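Local coordinates for kelch-like protein 7 (Homo sapiens, PDB 3II7) that serves as a substrate-specific adapter of a CUL3-RBX1 E3 ubiquitin ligase that marks proteins for degradation, the part here being its six-bladed kelch domain, at residues Asp201-Val206 with Asn217-Ile223; Ser248-Leu253 with Ile265-Glu271. The contacts are given in a common frame with arbitrary orientation. Residues are numbered along the deposited sequence.

In the fold
Both contacts join the second and third strands of a four-stranded antiparallel blade in the kelch beta-propeller. Contact 1 (201-206 with 217-223) lies in the fifth kelch repeat, contact 2 (248-253 with 265-271) in the sixth, and their centres are about 13 Å apart. The blades touch: the F204 ring of contact 1 packs on Y268 and T270 of contact 2, and V206 meets V252. Contact 2 is more buried. Contact 1 is buried on the side of I203 and A205 but more open along K202 and Y220. Their polar chemistry differs: in contact 1 K202 lies over the Y220 ring, whereas in contact 2 T270 bonds S248 O through backbone N and hydroxyl.

Contact 1: residues Asp201-Val206 with Asn217-Ile223; sequences DKIFAV and NVEYYDI
K202 lays its side chain over the ring of Y220 in a kelch beta-propeller blade. Strands 202-206 and 218-222 are extended and antiparallel, with axes 4.3 Å apart at 155°. K202 pairs with D222, F204 with Y220 and V206 with V218 as non-hydrogen-bonded pairs. I203-Y221 and A205-E219 are the hydrogen-bonded pairs. I203 N reaches Y221 O at 3.1 Å, and Y221 N returns to I203 O at 2.7 Å. A205 N to E219 O is 2.8 Å, and E219 N to A205 O is 3.0 Å. The K202 chain (chi1 m, then t) puts CD 3.8 Å from the Y220 ring centroid, a CH-pi contact, and NZ 4.7 Å from it, an off-centre cation-pi contact. Y220 takes chi1 p, and its CB sits 3.8 Å from the F204 ring centroid, over the face. On the face of I203 and A205, E219 turns its carboxylate to R191 and the backbone of I188 and E189, in the linker from the preceding blade. Y221 (chi1 t) meets W228 of the next strand. Beside the start of strand 202-206, a water donates to D201 O at 2.8 Å and weakly to D222 OD1 at 3.3 Å.

Contact 2: residues Ser248-Leu253 with Ile265-Glu271; sequences SIVYVL and ILEYNTE
The sixth kelch repeat supplies this beta hairpin, the two middle strands of a propeller blade. Strands 249-253 and 265-269 run antiparallel at 163°, with axes 4.6 Å apart. V250-Y268 and V252-L266 are hydrogen-bonded pairs; I249-N269 and Y251-E267 are non-hydrogen-bonded. V250 N to Y268 O is 2.9 Å and Y268 N to V250 O 2.8 Å. V252 N to L266 O is 2.9 Å and L266 N to V252 O 3.0 Å. V250 and V252 (both chi1 t) bring CB 4.0 Å from Y268 CB and 3.9 Å from L266 CB. L253 CD2 lies 3.6 Å from I265 CG2. Where 249-253 begins and 265-269 finishes, S248 O accepts from T270 N at 3.1 Å and T270 OG1 (chi1 p) at 2.7 Å. N269 OD1 takes E271 N at 2.9 Å, an Asx turn. A water donates to N269 OD1 at 2.8 Å and lies 2.5 Å from S248 OG. Buried pairs are thus mainly apolar, buried E267 hydrogen-bonds Y34 and N278, and polar groups close the more exposed end.

Contact 1: residues Asp201-Val206 with Asn217-Ile223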
# COMPACT_ATOMS: atom_id res chain seq x y z
N ASP A 201 8.86 15.31 2.90
CA ASP A 201 10.12 14.89 3.51
C ASP A 201 9.84 13.96 4.68
O ASP A 201 10.73 13.74 5.55
CB ASP A 201 10.91 16.13 3.98
CG ASP A 201 10.12 17.03 4.95
OD1 ASP A 201 8.94 16.71 5.24
OD2 ASP A 201 10.65 18.07 5.38
N LYS A 202 8.63 13.39 4.67
CA LYS A 202 8.13 12.60 5.79
C LYS A 202 7.34 11.42 5.26
O LYS A 202 6.68 11.52 4.24
CB LYS A 202 7.21 13.45 6.68
CG LYS A 202 7.90 14.53 7.45
CD LYS A 202 6.88 15.51 8.05
CE LYS A 202 7.53 16.85 8.40
NZ LYS A 202 6.62 17.77 9.14
N ILE A 203 7.41 10.30 6.00
CA ILE A 203 6.62 9.13 5.66
C ILE A 203 5.61 8.87 6.78
O ILE A 203 5.99 8.54 7.93
CB ILE A 203 7.51 7.88 5.46
CG1 ILE A 203 8.49 8.10 4.29
CG2 ILE A 203 6.64 6.66 5.23
CD1 ILE A 203 9.54 6.95 4.12
N PHE A 204 4.31 9.02 6.46
CA PHE A 204 3.25 8.87 7.43
C PHE A 204 2.77 7.43 7.47
O PHE A 204 2.44 6.86 6.43
CB PHE A 204 2.08 9.83 7.09
CG PHE A 204 2.38 11.27 7.33
CD1 PHE A 204 2.00 11.88 8.52
CD2 PHE A 204 3.03 12.04 6.36
CE1 PHE A 204 2.26 13.19 8.74
CE2 PHE A 204 3.31 13.35 6.59
CZ PHE A 204 2.90 13.93 7.79
N ALA A 205 2.74 6.86 8.67
CA ALA A 205 2.13 5.60 8.93
C ALA A 205 0.78 5.88 9.58
O ALA A 205 0.71 6.50 10.65
CB ALA A 205 3.01 4.75 9.85
N VAL A 206 -0.30 5.38 8.95
CA VAL A 206 -1.65 5.79 9.27
C VAL A 206 -2.45 4.59 9.74
O VAL A 206 -2.70 3.66 8.98
CB VAL A 206 -2.36 6.44 8.03
CG1 VAL A 206 -3.77 6.92 8.41
CG2 VAL A 206 -1.50 7.57 7.43
N ASN A 217 -4.35 6.10 15.63
CA ASN A 217 -3.26 7.04 15.67
C ASN A 217 -2.37 7.02 14.43
O ASN A 217 -2.45 6.11 13.55
CB ASN A 217 -2.49 6.99 17.01
CG ASN A 217 -1.75 5.69 17.25
OD1 ASN A 217 -1.30 5.02 16.34
ND2 ASN A 217 -1.58 5.36 18.53
N VAL A 218 -1.56 8.04 14.33
CA VAL A 218 -0.84 8.39 13.13
C VAL A 218 0.51 8.92 13.52
O VAL A 218 0.64 9.71 14.44
CB VAL A 218 -1.61 9.47 12.31
CG1 VAL A 218 -0.83 9.87 11.01
CG2 VAL A 218 -3.04 8.98 11.97
N GLU A 219 1.53 8.48 12.82
CA GLU A 219 2.88 8.96 13.09
C GLU A 219 3.62 9.16 11.80
O GLU A 219 3.23 8.61 10.75
CB GLU A 219 3.63 7.99 14.01
CG GLU A 219 3.81 6.55 13.46
CD GLU A 219 4.48 5.65 14.46
OE1 GLU A 219 5.68 5.88 14.74
OE2 GLU A 219 3.82 4.73 15.01
N TYR A 220 4.71 9.91 11.83
CA TYR A 220 5.54 10.04 10.63
C TYR A 220 7.01 9.81 10.93
O TYR A 220 7.48 10.03 12.06
CB TYR A 220 5.37 11.39 9.93
CG TYR A 220 5.96 12.55 10.66
CD1 TYR A 220 7.28 12.92 10.47
CD2 TYR A 220 5.20 13.30 11.52
CE1 TYR A 220 7.82 13.99 11.14
CE2 TYR A 220 5.74 14.37 12.20
CZ TYR A 220 7.04 14.72 11.99
OH TYR A 220 7.56 15.80 12.66
N TYR A 221 7.71 9.38 9.90
CA TYR A 221 9.14 9.18 9.93
C TYR A 221 9.81 10.40 9.34
O TYR A 221 9.58 10.74 8.18
CB TYR A 221 9.52 7.96 9.11
CG TYR A 221 11.01 7.67 9.13
CD1 TYR A 221 11.66 7.34 10.32
CD2 TYR A 221 11.77 7.75 7.96
CE1 TYR A 221 13.00 7.10 10.35
CE2 TYR A 221 13.14 7.49 7.96
CZ TYR A 221 13.75 7.19 9.15
OH TYR A 221 15.10 6.94 9.15
N ASP A 222 10.62 11.05 10.16
CA ASP A 222 11.44 12.17 9.73
C ASP A 222 12.70 11.60 9.11
O ASP A 222 13.58 11.06 9.79
CB ASP A 222 11.77 13.06 10.94
CG ASP A 222 12.39 14.38 10.53
OD1 ASP A 222 13.35 14.36 9.76
OD2 ASP A 222 11.88 15.43 10.98
N ILE A 223 12.76 11.66 7.79
CA ILE A 223 13.87 11.06 7.06
C ILE A 223 15.21 11.66 7.46
O ILE A 223 16.18 10.95 7.63
CB ILE A 223 13.61 11.17 5.53
CG1 ILE A 223 12.41 10.32 5.14
CG2 ILE A 223 14.85 10.75 4.68
CD1 ILE A 223 11.92 10.54 3.67
O HOH W 1 13.16 14.68 6.44

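Contact 2: residues Ser248-Leu253 with Ile265-Glu271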
# COMPACT_ATOMS: atom_id res chain seq x y z
N SER A 248 -0.40 17.85 -0.53
CA SER A 248 -0.18 17.92 0.90
C SER A 248 -1.28 17.19 1.69
O SER A 248 -1.25 17.19 2.92
CB SER A 248 -0.08 19.36 1.36
OG SER A 248 -1.24 20.08 1.03
N ILE A 249 -2.24 16.58 1.01
CA ILE A 249 -3.38 15.93 1.68
C ILE A 249 -3.29 14.41 1.64
O ILE A 249 -3.00 13.82 0.57
CB ILE A 249 -4.75 16.34 1.08
CG1 ILE A 249 -4.85 17.84 0.96
CG2 ILE A 249 -5.92 15.74 1.90
CD1 ILE A 249 -4.74 18.62 2.30
N VAL A 250 -3.52 13.77 2.78
CA VAL A 250 -3.63 12.31 2.86
C VAL A 250 -5.10 11.94 2.91
O VAL A 250 -5.85 12.46 3.75
CB VAL A 250 -2.93 11.72 4.07
CG1 VAL A 250 -3.10 10.16 4.07
CG2 VAL A 250 -1.42 12.13 4.08
N TYR A 251 -5.52 11.05 2.01
CA TYR A 251 -6.92 10.62 1.89
C TYR A 251 -7.04 9.19 2.37
O TYR A 251 -6.30 8.33 1.90
CB TYR A 251 -7.40 10.71 0.42
CG TYR A 251 -7.33 12.09 -0.14
CD1 TYR A 251 -8.42 12.95 -0.07
CD2 TYR A 251 -6.16 12.57 -0.70
CE1 TYR A 251 -8.35 14.27 -0.57
CE2 TYR A 251 -6.08 13.87 -1.21
CZ TYR A 251 -7.16 14.71 -1.13
OH TYR A 251 -7.07 16.00 -1.60
N VAL A 252 -7.94 8.95 3.31
CA VAL A 252 -8.32 7.58 3.73
C VAL A 252 -9.67 7.32 3.06
O VAL A 252 -10.70 7.93 3.41
CB VAL A 252 -8.41 7.41 5.22
CG1 VAL A 252 -8.74 5.96 5.59
CG2 VAL A 252 -7.08 7.87 5.92
N LEU A 253 -9.66 6.42 2.08
CA LEU A 253 -10.77 6.25 1.18
C LEU A 253 -11.57 4.98 1.47
O LEU A 253 -12.65 4.81 0.94
CB LEU A 253 -10.30 6.24 -0.27
CG LEU A 253 -9.68 7.52 -0.79
CD1 LEU A 253 -9.30 7.33 -2.27
CD2 LEU A 253 -10.61 8.71 -0.61
N ILE A 265 -15.14 9.40 3.71
CA ILE A 265 -13.71 9.54 3.59
C ILE A 265 -13.14 10.45 4.67
O ILE A 265 -13.83 11.34 5.19
CB ILE A 265 -13.24 10.01 2.16
CG1 ILE A 265 -13.60 11.46 1.91
CG2 ILE A 265 -13.83 9.11 1.04
CD1 ILE A 265 -12.89 12.07 0.70
N LEU A 266 -11.87 10.23 4.98
CA LEU A 266 -11.13 11.07 5.90
C LEU A 266 -10.03 11.81 5.12
O LEU A 266 -9.44 11.26 4.18
CB LEU A 266 -10.44 10.23 6.99
CG LEU A 266 -11.29 9.25 7.78
CD1 LEU A 266 -10.46 8.50 8.80
CD2 LEU A 266 -12.52 9.93 8.46
N GLU A 267 -9.78 13.06 5.49
CA GLU A 267 -8.77 13.87 4.82
C GLU A 267 -7.86 14.47 5.87
O GLU A 267 -8.34 15.04 6.85
CB GLU A 267 -9.42 14.97 4.01
CG GLU A 267 -10.42 14.49 3.01
CD GLU A 267 -11.11 15.63 2.30
OE1 GLU A 267 -10.43 16.37 1.57
OE2 GLU A 267 -12.32 15.75 2.44
N TYR A 268 -6.55 14.34 5.66
CA TYR A 268 -5.54 14.89 6.59
C TYR A 268 -4.71 15.94 5.88
O TYR A 268 -4.08 15.65 4.86
CB TYR A 268 -4.64 13.78 7.10
CG TYR A 268 -3.55 14.24 8.08
CD1 TYR A 268 -3.87 14.81 9.29
CD2 TYR A 268 -2.19 14.11 7.76
CE1 TYR A 268 -2.89 15.23 10.17
CE2 TYR A 268 -1.22 14.49 8.61
CZ TYR A 268 -1.55 15.07 9.83
OH TYR A 268 -0.53 15.50 10.65
N ASN A 269 -4.69 17.15 6.44
CA ASN A 269 -3.86 18.21 5.91
C ASN A 269 -2.50 18.17 6.63
O ASN A 269 -2.41 18.53 7.81
CB ASN A 269 -4.54 19.56 6.11
CG ASN A 269 -3.78 20.69 5.48
OD1 ASN A 269 -2.56 20.64 5.40
ND2 ASN A 269 -4.48 21.75 5.10
N THR A 270 -1.47 17.70 5.94
CA THR A 270 -0.15 17.48 6.55
C THR A 270 0.48 18.80 7.01
O THR A 270 1.32 18.79 7.90
CB THR A 270 0.81 16.76 5.60
OG1 THR A 270 0.98 17.52 4.40
CG2 THR A 270 0.33 15.34 5.26
N GLU A 271 0.09 19.92 6.41
CA GLU A 271 0.68 21.22 6.74
C GLU A 271 0.11 21.84 7.99
O GLU A 271 0.81 22.61 8.65
CB GLU A 271 0.52 22.18 5.56
CG GLU A 271 1.26 21.74 4.33
CD GLU A 271 2.76 22.01 4.47
OE1 GLU A 271 3.12 23.20 4.56
OE2 GLU A 271 3.57 21.05 4.48
O HOH W 2 -2.07 21.68 2.83